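Local structure of SAV1430 (Staphylococcus aureus subsp. aureus Mu50, 2FFM) at residues A40-I45 and I54-D59. The protein is of unknown function but, as a small alpha-beta protein related to the N-terminal domain of Nfu/NifU scaffolds, may take part in iron-sulfur cluster assembly. Sequence-based numbering, arbitrary orientation.
Sequences AFINDI and IFHVMD
Ile42 and Ile45 pack on Ile54, a compact case of a helix laid on one face of an antiparallel sheet. The methyl CG2 of Ile45 meets CD1 of Ile54 at 3.8 Å, the two side chains running nearly at right angles to each other. Ile42 CD1 lies 4.3 Å from Ile54 CG2, so Ile54 offers a different branch to each helix residue. The aromatic contacts centre on His56. With CG anti to the backbone N (chi1 -172°), its imidazole extends from the strand and brings ND1 within 4.1 Å of Ile42 CD1. Phe41 reaches the same ring with CZ, 4.0 Å from His56 CE1, which sits at the phenyl edge near its plane. Ile42 CG1 backs one phenyl face. The axes of helix 40-45 and strand 54-57 approach to 10.7 Å, with their N-to-C directions 158° apart, close to antiparallel. Ile61 of the adjacent strand 60-65 touches Ile45, Ile54 and His56, and Tyr31 of strand 29-31, on the other side of strand 51-57, touches Ile42 and His56. The three isoleucines are buried, whereas His56 and Phe41 are both partly exposed. Apolar and ring-edge van der Waals contacts join these segments, so shape fit rather than directional bonding sets how they sit.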
ATOM      1  N   ALA A  40       9.668   4.522  -5.537  1.00 22.56           N
ATOM      2  CA  ALA A  40       8.760   5.484  -6.155  1.00 22.51           C
ATOM      3  C   ALA A  40       7.296   5.121  -6.015  1.00 22.92           C
ATOM      4  O   ALA A  40       6.481   5.963  -5.621  1.00 24.51           O
ATOM      5  CB  ALA A  40       9.094   5.663  -7.626  1.00 22.30           C
ATOM      6  N   PHE A  41       6.943   3.880  -6.341  1.00 21.90           N
ATOM      7  CA  PHE A  41       5.543   3.506  -6.244  1.00 23.63           C
ATOM      8  C   PHE A  41       5.063   3.705  -4.805  1.00 23.53           C
ATOM      9  O   PHE A  41       3.903   4.049  -4.580  1.00 24.92           O
ATOM     10  CB  PHE A  41       5.308   2.065  -6.753  1.00 23.49           C
ATOM     11  CG  PHE A  41       5.646   1.003  -5.769  1.00 23.45           C
ATOM     12  CD1 PHE A  41       6.940   0.498  -5.684  1.00 24.62           C
ATOM     13  CD2 PHE A  41       4.672   0.532  -4.894  1.00 22.53           C
ATOM     14  CE1 PHE A  41       7.264  -0.477  -4.740  1.00 24.76           C
ATOM     15  CE2 PHE A  41       4.972  -0.438  -3.946  1.00 23.31           C
ATOM     16  CZ  PHE A  41       6.270  -0.944  -3.859  1.00 24.20           C
ATOM     17  N   ILE A  42       5.971   3.547  -3.840  1.00 23.42           N
ATOM     18  CA  ILE A  42       5.636   3.734  -2.427  1.00 24.51           C
ATOM     19  C   ILE A  42       5.267   5.186  -2.093  1.00 27.06           C
ATOM     20  O   ILE A  42       4.358   5.432  -1.288  1.00 28.41           O
ATOM     21  CB  ILE A  42       6.796   3.307  -1.511  1.00 22.78           C
ATOM     22  CG1 ILE A  42       7.013   1.789  -1.612  1.00 22.46           C
ATOM     23  CG2 ILE A  42       6.514   3.736  -0.092  1.00 17.35           C
ATOM     24  CD1 ILE A  42       5.911   0.943  -0.998  1.00 24.02           C
ATOM     25  N   ASN A  43       5.964   6.149  -2.694  1.00 26.18           N
ATOM     26  CA  ASN A  43       5.644   7.558  -2.438  1.00 26.28           C
ATOM     27  C   ASN A  43       4.355   7.934  -3.159  1.00 25.98           C
ATOM     28  O   ASN A  43       3.618   8.799  -2.708  1.00 22.89           O
ATOM     29  CB  ASN A  43       6.758   8.496  -2.930  1.00 25.32           C
ATOM     30  CG  ASN A  43       8.028   8.379  -2.122  1.00 24.78           C
ATOM     31  OD1 ASN A  43       9.125   8.571  -2.654  1.00 21.78           O
ATOM     32  ND2 ASN A  43       7.894   8.075  -0.831  1.00 22.74           N
ATOM     33  N   ASP A  44       4.090   7.296  -4.292  1.00 28.08           N
ATOM     34  CA  ASP A  44       2.879   7.636  -5.003  1.00 30.75           C
ATOM     35  C   ASP A  44       1.661   7.160  -4.244  1.00 30.35           C
ATOM     36  O   ASP A  44       0.639   7.833  -4.237  1.00 32.07           O
ATOM     37  CB  ASP A  44       2.896   7.071  -6.422  1.00 31.91           C
ATOM     38  CG  ASP A  44       3.901   7.793  -7.324  1.00 34.65           C
ATOM     39  OD1 ASP A  44       4.380   8.897  -6.955  1.00 35.86           O
ATOM     40  OD2 ASP A  44       4.206   7.264  -8.414  1.00 36.30           O
ATOM     41  N   ILE A  45       1.769   6.018  -3.579  1.00 30.01           N
ATOM     42  CA  ILE A  45       0.644   5.509  -2.815  1.00 29.90           C
ATOM     43  C   ILE A  45       0.372   6.415  -1.612  1.00 30.78           C
ATOM     44  O   ILE A  45      -0.773   6.770  -1.351  1.00 32.70           O
ATOM     45  CB  ILE A  45       0.904   4.050  -2.358  1.00 28.93           C
ATOM     46  CG1 ILE A  45       1.019   3.154  -3.593  1.00 28.69           C
ATOM     47  CG2 ILE A  45      -0.217   3.569  -1.441  1.00 25.32           C
ATOM     48  CD1 ILE A  45       1.246   1.686  -3.300  1.00 28.75           C
ATOM     49  N   ILE A  54       1.912   2.453   5.180  1.00 30.34           N
ATOM     50  CA  ILE A  54       2.120   1.280   4.338  1.00 29.59           C
ATOM     51  C   ILE A  54       3.085   0.295   4.984  1.00 28.43           C
ATOM     52  O   ILE A  54       4.171   0.672   5.401  1.00 29.13           O
ATOM     53  CB  ILE A  54       2.707   1.676   2.954  1.00 30.59           C
ATOM     54  CG1 ILE A  54       1.748   2.617   2.231  1.00 29.28           C
ATOM     55  CG2 ILE A  54       2.959   0.432   2.106  1.00 27.04           C
ATOM     56  CD1 ILE A  54       0.397   1.998   1.978  1.00 34.91           C
ATOM     57  N   PHE A  55       2.673  -0.962   5.081  1.00 28.95           N
ATOM     58  CA  PHE A  55       3.531  -2.003   5.630  1.00 27.47           C
ATOM     59  C   PHE A  55       3.951  -2.814   4.423  1.00 27.96           C
ATOM     60  O   PHE A  55       3.105  -3.361   3.726  1.00 26.12           O
ATOM     61  CB  PHE A  55       2.768  -2.904   6.600  1.00 25.59           C
ATOM     62  CG  PHE A  55       3.599  -4.026   7.174  1.00 22.87           C
ATOM     63  CD1 PHE A  55       4.697  -3.755   7.985  1.00 20.06           C
ATOM     64  CD2 PHE A  55       3.253  -5.357   6.940  1.00 20.91           C
ATOM     65  CE1 PHE A  55       5.432  -4.793   8.563  1.00 21.33           C
ATOM     66  CE2 PHE A  55       3.982  -6.400   7.514  1.00 20.46           C
ATOM     67  CZ  PHE A  55       5.073  -6.119   8.326  1.00 20.44           C
ATOM     68  N   HIS A  56       5.256  -2.888   4.179  1.00 29.88           N
ATOM     69  CA  HIS A  56       5.784  -3.611   3.030  1.00 30.92           C
ATOM     70  C   HIS A  56       6.729  -4.736   3.434  1.00 31.70           C
ATOM     71  O   HIS A  56       7.763  -4.486   4.053  1.00 32.98           O
ATOM     72  CB  HIS A  56       6.528  -2.641   2.106  1.00 30.87           C
ATOM     73  CG  HIS A  56       6.940  -3.250   0.804  1.00 30.27           C
ATOM     74  ND1 HIS A  56       7.769  -2.603  -0.088  1.00 29.32           N
ATOM     75  CD2 HIS A  56       6.620  -4.433   0.232  1.00 31.13           C
ATOM     76  CE1 HIS A  56       7.937  -3.363  -1.155  1.00 30.48           C
ATOM     77  NE2 HIS A  56       7.250  -4.480  -0.987  1.00 31.97           N
ATOM     78  N   VAL A  57       6.392  -5.968   3.061  1.00 32.23           N
ATOM     79  CA  VAL A  57       7.232  -7.114   3.403  1.00 33.22           C
ATOM     80  C   VAL A  57       6.979  -8.311   2.500  1.00 34.07           C
ATOM     81  O   VAL A  57       5.839  -8.618   2.194  1.00 35.90           O
ATOM     82  CB  VAL A  57       7.008  -7.550   4.863  1.00 31.93           C
ATOM     83  CG1 VAL A  57       5.625  -8.130   5.028  1.00 31.86           C
ATOM     84  CG2 VAL A  57       8.068  -8.548   5.266  1.00 33.04           C
HETATM   85  N   MSE A  58       8.041  -8.986   2.076  1.00 36.42           N
HETATM   86  CA  MSE A  58       7.890 -10.148   1.212  1.00 41.34           C
HETATM   87  C   MSE A  58       7.249  -9.772  -0.138  1.00 41.79           C
HETATM   88  O   MSE A  58       7.789  -8.939  -0.872  1.00 43.17           O
HETATM   89  CB  MSE A  58       7.062 -11.238   1.930  1.00 46.38           C
HETATM   90  CG  MSE A  58       7.794 -11.927   3.116  1.00 54.34           C
HETATM   91 SE   MSE A  58       6.727 -13.208   4.186  1.00 66.59          SE
HETATM   92  CE  MSE A  58       6.208 -12.089   5.668  1.00 62.17           C
ATOM     93  N   ASP A  59       6.105 -10.375  -0.461  1.00 41.34           N
ATOM     94  CA  ASP A  59       5.410 -10.123  -1.732  1.00 40.98           C
ATOM     95  C   ASP A  59       4.115  -9.319  -1.595  1.00 39.97           C
ATOM     96  O   ASP A  59       3.212  -9.454  -2.424  1.00 39.81           O
ATOM     97  CB  ASP A  59       5.085 -11.457  -2.414  1.00 42.22           C
ATOM     98  CG  ASP A  59       3.968 -12.225  -1.705  1.00 44.06           C
ATOM     99  OD1 ASP A  59       3.931 -12.210  -0.455  1.00 44.01           O
ATOM    100  OD2 ASP A  59       3.128 -12.858  -2.391  1.00 45.92           O
TER